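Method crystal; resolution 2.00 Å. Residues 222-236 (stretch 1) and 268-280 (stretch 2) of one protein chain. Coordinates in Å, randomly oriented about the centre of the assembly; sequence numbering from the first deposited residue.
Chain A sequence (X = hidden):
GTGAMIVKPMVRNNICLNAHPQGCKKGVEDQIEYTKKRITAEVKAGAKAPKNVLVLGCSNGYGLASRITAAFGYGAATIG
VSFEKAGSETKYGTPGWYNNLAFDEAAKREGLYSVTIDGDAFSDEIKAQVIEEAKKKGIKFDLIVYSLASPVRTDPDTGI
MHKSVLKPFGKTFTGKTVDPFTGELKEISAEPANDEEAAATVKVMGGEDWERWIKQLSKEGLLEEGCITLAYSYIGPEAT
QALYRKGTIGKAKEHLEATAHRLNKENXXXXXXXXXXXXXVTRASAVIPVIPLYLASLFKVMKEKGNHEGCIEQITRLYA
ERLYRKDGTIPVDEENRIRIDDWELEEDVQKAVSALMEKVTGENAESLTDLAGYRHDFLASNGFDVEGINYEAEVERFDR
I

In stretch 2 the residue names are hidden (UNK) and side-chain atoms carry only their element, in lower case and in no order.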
# COMPACT_ATOMS: atom_id res chain seq x y z
N LEU A 222 14.41 20.33 -4.75
CA LEU A 222 14.35 19.45 -3.59
C LEU A 222 14.59 17.99 -3.97
O LEU A 222 14.29 17.08 -3.19
CB LEU A 222 13.00 19.60 -2.87
CG LEU A 222 12.73 20.96 -2.25
CD1 LEU A 222 11.34 21.00 -1.63
CD2 LEU A 222 13.79 21.30 -1.21
N LEU A 223 15.12 17.77 -5.16
CA LEU A 223 15.45 16.42 -5.62
C LEU A 223 16.95 16.24 -5.76
O LEU A 223 17.61 16.99 -6.48
CB LEU A 223 14.77 16.12 -6.95
CG LEU A 223 13.25 16.28 -7.01
CD1 LEU A 223 12.71 15.78 -8.35
CD2 LEU A 223 12.58 15.55 -5.86
N GLU A 224 17.50 15.25 -5.07
CA GLU A 224 18.91 14.92 -5.21
C GLU A 224 19.13 14.27 -6.57
O GLU A 224 18.23 13.61 -7.10
CB GLU A 224 19.35 13.97 -4.09
CG GLU A 224 20.84 13.69 -4.07
CD GLU A 224 21.67 14.95 -3.92
OE1 GLU A 224 21.83 15.43 -2.78
OE2 GLU A 224 22.16 15.47 -4.95
N GLU A 225 20.31 14.48 -7.15
CA GLU A 225 20.66 13.87 -8.42
C GLU A 225 20.53 12.35 -8.33
O GLU A 225 21.10 11.72 -7.44
CB GLU A 225 22.10 14.24 -8.81
CG GLU A 225 22.54 13.74 -10.18
CD GLU A 225 22.04 14.62 -11.31
OE1 GLU A 225 21.51 15.71 -11.03
OE2 GLU A 225 22.19 14.21 -12.48
N GLY A 226 19.76 11.77 -9.25
CA GLY A 226 19.55 10.34 -9.27
C GLY A 226 18.47 9.88 -8.31
O GLY A 226 18.42 8.71 -7.93
N CYS A 227 17.59 10.80 -7.92
CA CYS A 227 16.51 10.50 -6.98
C CYS A 227 15.60 9.40 -7.52
O CYS A 227 15.18 9.43 -8.67
CB CYS A 227 15.70 11.76 -6.68
SG CYS A 227 14.36 11.51 -5.49
N ILE A 228 15.29 8.43 -6.66
CA ILE A 228 14.38 7.35 -7.02
C ILE A 228 12.96 7.71 -6.62
O ILE A 228 12.71 8.14 -5.49
CB ILE A 228 14.76 6.04 -6.32
CG1 ILE A 228 16.16 5.59 -6.73
CG2 ILE A 228 13.73 4.96 -6.61
CD1 ILE A 228 16.63 4.33 -6.03
N THR A 229 12.02 7.56 -7.55
CA THR A 229 10.61 7.71 -7.20
C THR A 229 9.78 6.53 -7.72
O THR A 229 9.93 6.11 -8.87
CB THR A 229 10.02 9.07 -7.66
OG1 THR A 229 8.67 9.19 -7.20
CG2 THR A 229 10.05 9.21 -9.17
N LEU A 230 8.93 5.99 -6.86
CA LEU A 230 8.15 4.80 -7.20
C LEU A 230 6.67 5.02 -6.96
O LEU A 230 6.27 5.72 -6.03
CB LEU A 230 8.61 3.61 -6.36
CG LEU A 230 10.10 3.29 -6.28
CD1 LEU A 230 10.33 2.07 -5.40
CD2 LEU A 230 10.68 3.06 -7.66
N ALA A 231 5.84 4.42 -7.81
CA ALA A 231 4.41 4.37 -7.58
C ALA A 231 3.98 2.90 -7.57
O ALA A 231 4.28 2.15 -8.50
CB ALA A 231 3.66 5.13 -8.66
N TYR A 232 3.31 2.50 -6.50
CA TYR A 232 2.91 1.10 -6.34
C TYR A 232 1.67 0.78 -7.16
O TYR A 232 0.80 1.63 -7.35
CB TYR A 232 2.68 0.78 -4.87
CG TYR A 232 3.95 0.85 -4.04
CD1 TYR A 232 5.17 0.44 -4.57
CD2 TYR A 232 3.93 1.33 -2.74
CE1 TYR A 232 6.33 0.50 -3.83
CE2 TYR A 232 5.09 1.40 -1.99
CZ TYR A 232 6.29 0.98 -2.54
OH TYR A 232 7.45 1.05 -1.80
N SER A 233 1.61 -0.45 -7.66
CA SER A 233 0.51 -0.89 -8.50
C SER A 233 0.32 -2.39 -8.41
O SER A 233 0.97 -3.06 -7.61
CB SER A 233 0.76 -0.48 -9.96
OG SER A 233 -0.34 -0.83 -10.77
N TYR A 234 -0.57 -2.93 -9.24
CA TYR A 234 -0.88 -4.35 -9.21
C TYR A 234 -1.32 -4.83 -10.58
O TYR A 234 -2.02 -4.12 -11.31
CB TYR A 234 -1.98 -4.63 -8.17
CG TYR A 234 -2.26 -6.09 -7.93
CD1 TYR A 234 -1.25 -6.96 -7.53
CD2 TYR A 234 -3.54 -6.61 -8.08
CE1 TYR A 234 -1.50 -8.30 -7.31
CE2 TYR A 234 -3.80 -7.94 -7.85
CZ TYR A 234 -2.78 -8.78 -7.46
OH TYR A 234 -3.04 -10.12 -7.24
N ILE A 235 -0.91 -6.04 -10.95
CA ILE A 235 -1.26 -6.62 -12.24
C ILE A 235 -2.24 -7.78 -12.05
O ILE A 235 -3.23 -7.90 -12.77
CB ILE A 235 -0.01 -7.06 -13.02
CG1 ILE A 235 0.74 -5.84 -13.55
CG2 ILE A 235 -0.39 -7.98 -14.17
CD1 ILE A 235 1.99 -6.18 -14.32
N GLY A 236 -1.95 -8.63 -11.07
CA GLY A 236 -2.86 -9.70 -10.70
C GLY A 236 -2.84 -10.91 -11.62
O GLY A 236 -2.15 -10.91 -12.64
N UNK A 268 16.31 13.83 -16.77
CA UNK A 268 17.42 12.89 -16.96
C UNK A 268 18.18 12.60 -15.67
O UNK A 268 18.97 11.66 -15.62
c UNK A 268 16.42 15.00 -17.66
c UNK A 268 17.42 14.54 -18.69
c UNK A 268 18.33 13.62 -17.95
N UNK A 269 17.93 13.40 -14.64
CA UNK A 269 18.60 13.24 -13.35
C UNK A 269 17.72 12.47 -12.36
O UNK A 269 17.95 12.53 -11.16
o UNK A 269 17.78 15.38 -12.53
c UNK A 269 18.95 14.61 -12.77
N UNK A 270 16.73 11.75 -12.87
CA UNK A 270 15.80 11.03 -12.01
C UNK A 270 15.63 9.58 -12.44
O UNK A 270 15.91 9.21 -13.58
c UNK A 270 12.56 12.46 -10.37
c UNK A 270 13.84 11.66 -10.54
c UNK A 270 13.46 11.14 -12.98
c UNK A 270 14.42 11.74 -11.95
N UNK A 271 15.16 8.75 -11.50
CA UNK A 271 14.89 7.35 -11.79
C UNK A 271 13.48 6.98 -11.31
O UNK A 271 13.27 6.66 -10.14
c UNK A 271 19.46 5.48 -8.87
n UNK A 271 20.11 4.39 -9.27
c UNK A 271 17.32 6.55 -11.75
c UNK A 271 15.93 6.44 -11.13
n UNK A 271 19.65 5.95 -7.65
n UNK A 271 18.61 6.09 -9.69
c UNK A 271 18.32 5.64 -11.06
N UNK A 272 12.52 7.04 -12.23
CA UNK A 272 11.12 6.78 -11.91
C UNK A 272 10.70 5.38 -12.35
O UNK A 272 11.02 4.94 -13.45
c UNK A 272 10.23 7.83 -12.55
N UNK A 273 9.96 4.69 -11.48
CA UNK A 273 9.48 3.35 -11.78
C UNK A 273 8.07 3.14 -11.27
O UNK A 273 7.68 3.71 -10.26
c UNK A 273 13.68 1.88 -12.93
c UNK A 273 12.70 3.11 -10.67
c UNK A 273 14.04 3.21 -10.98
c UNK A 273 14.53 2.59 -12.11
c UNK A 273 11.83 2.41 -11.48
c UNK A 273 10.38 2.29 -11.13
c UNK A 273 12.34 1.78 -12.61
N UNK A 274 7.31 2.31 -11.97
CA UNK A 274 6.12 1.72 -11.38
C UNK A 274 6.56 0.42 -10.73
O UNK A 274 7.22 -0.41 -11.36
c UNK A 274 3.93 0.58 -11.82
c UNK A 274 5.04 1.42 -12.43
c UNK A 274 4.48 2.72 -13.00
N UNK A 275 6.24 0.26 -9.45
CA UNK A 275 6.56 -0.97 -8.75
C UNK A 275 5.31 -1.82 -8.61
O UNK A 275 4.36 -1.44 -7.91
o UNK A 275 7.52 -1.88 -6.71
c UNK A 275 7.16 -0.68 -7.38
N UNK A 276 5.29 -2.97 -9.28
CA UNK A 276 4.16 -3.87 -9.20
C UNK A 276 4.33 -4.80 -8.01
O UNK A 276 5.25 -5.63 -7.99
c UNK A 276 4.00 -4.71 -10.49
c UNK A 276 2.66 -5.43 -10.48
c UNK A 276 4.11 -3.81 -11.71
N UNK A 277 3.47 -4.64 -7.02
CA UNK A 277 3.55 -5.43 -5.79
C UNK A 277 2.59 -6.61 -5.80
O UNK A 277 1.79 -6.77 -6.72
c UNK A 277 3.29 -4.54 -4.58
n UNK A 277 4.23 -2.67 -3.35
c UNK A 277 4.31 -3.42 -4.44
o UNK A 277 5.16 -3.22 -5.32
N UNK A 278 2.68 -7.45 -4.77
CA UNK A 278 1.82 -8.62 -4.67
C UNK A 278 0.42 -8.25 -4.22
O UNK A 278 0.17 -7.14 -3.75
c UNK A 278 2.84 -10.42 -1.36
c UNK A 278 2.23 -9.34 -2.25
c UNK A 278 2.42 -9.66 -3.72
n UNK A 278 0.74 -11.66 -0.87
c UNK A 278 2.10 -11.74 -1.48
N UNK A 279 -0.51 -9.19 -4.36
CA UNK A 279 -1.88 -8.98 -3.93
C UNK A 279 -2.01 -9.07 -2.42
O UNK A 279 -1.31 -9.84 -1.77
N UNK A 280 -2.91 -8.26 -1.87
CA UNK A 280 -3.13 -8.23 -0.43
C UNK A 280 -4.55 -7.79 -0.13
O UNK A 280 -5.24 -7.24 -0.99
c UNK A 280 -2.20 -5.21 -1.22
c UNK A 280 -2.47 -5.77 0.17
c UNK A 280 -2.15 -7.26 0.25
c UNK A 280 -1.69 -4.99 1.21
O HOH W 1 0.79 -8.11 -9.50

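Position 268 has three side-chain carbons closing a ring onto its own backbone N, and it makes no contact with stretch 1; it is P268. Position 269 carries one carbon and then one oxygen. Its backbone O accepts a hydrogen bond from G226 N (2.7 Å), while its CB lies 3.3 Å from E225 OE2; it is S269.

Position 270 has four carbons, forked at the first, with one arm two carbons long, and the end of that arm packs on L223 CD1 at 3.9 Å: I270. At 271 three carbons lead to a nitrogen and then a carbon bearing two more nitrogens, a guanidinium. The chain nitrogen (3.2 Å) and one terminal nitrogen (3.0 Å) both donate to G226 O, which lies near the guanidinium plane, where N-H bonds point; I228 CD1 covers one face. This is R271, and the donors are NE and NH2.

Position 272 has a single side-chain carbon, 3.7 Å from T229 CG2, so it is A272. At 273 one carbon precedes a six-carbon ring with no heteroatom; its CB is 3.6 Å from L230 CD2, which also borders the ring edge: F273. Position 274 has one carbon carrying two more, one of which approaches S233 CB to 3.8 Å: V274.

Position 275 again shows one carbon and one oxygen, with CB 3.6 Å from Y232 CD1 at the ring edge: S275. Position 276 is another carbon bearing two carbons, one of them meeting I235 CG1 at 3.6 Å: V276.

Position 277 has two carbons, the second holding an oxygen and a nitrogen, and this amide lies over one face of the Y232 ring. Its backbone O receives a hydrogen bond from water 1 (3.2 Å), which accepts one from I235 N (3.0 Å), bridging the stretches; it is N277. Position 278 has four carbons in a row ending in nitrogen, with CB pointing away from stretch 1 and the nitrogen hydrogen-bonded to the backbone O of position 279 (2.9 Å): K278. Position 279 has no side-chain atoms, and an ideal CB would fall 2.7 Å from Y234 OH, a clash: G279. Position 280 has four carbons forked at the second, out of contact: L280.

The contact is a parallel strand pairing, the axes 28° apart and 4.6 Å at closest approach. Stretch 2 donates from R271 N to C227 O (2.9 Å), F273 N to T229 O (3.0 Å), S275 N to A231 O (2.9 Å) and N277 N to S233 O (3.0 Å). Stretch 1 answers with T229 N to R271 O (3.0 Å), A231 N to F273 O (3.1 Å) and S233 N to S275 O (2.9 Å). Successive side chains point to opposite faces, with I228, L230, Y232, R271, F273 and S275 on one and T229, A231, S233, A272, V274 and V276 on the other.

Stretch 2, residues 268-280: PSIRAFVSVNKGL
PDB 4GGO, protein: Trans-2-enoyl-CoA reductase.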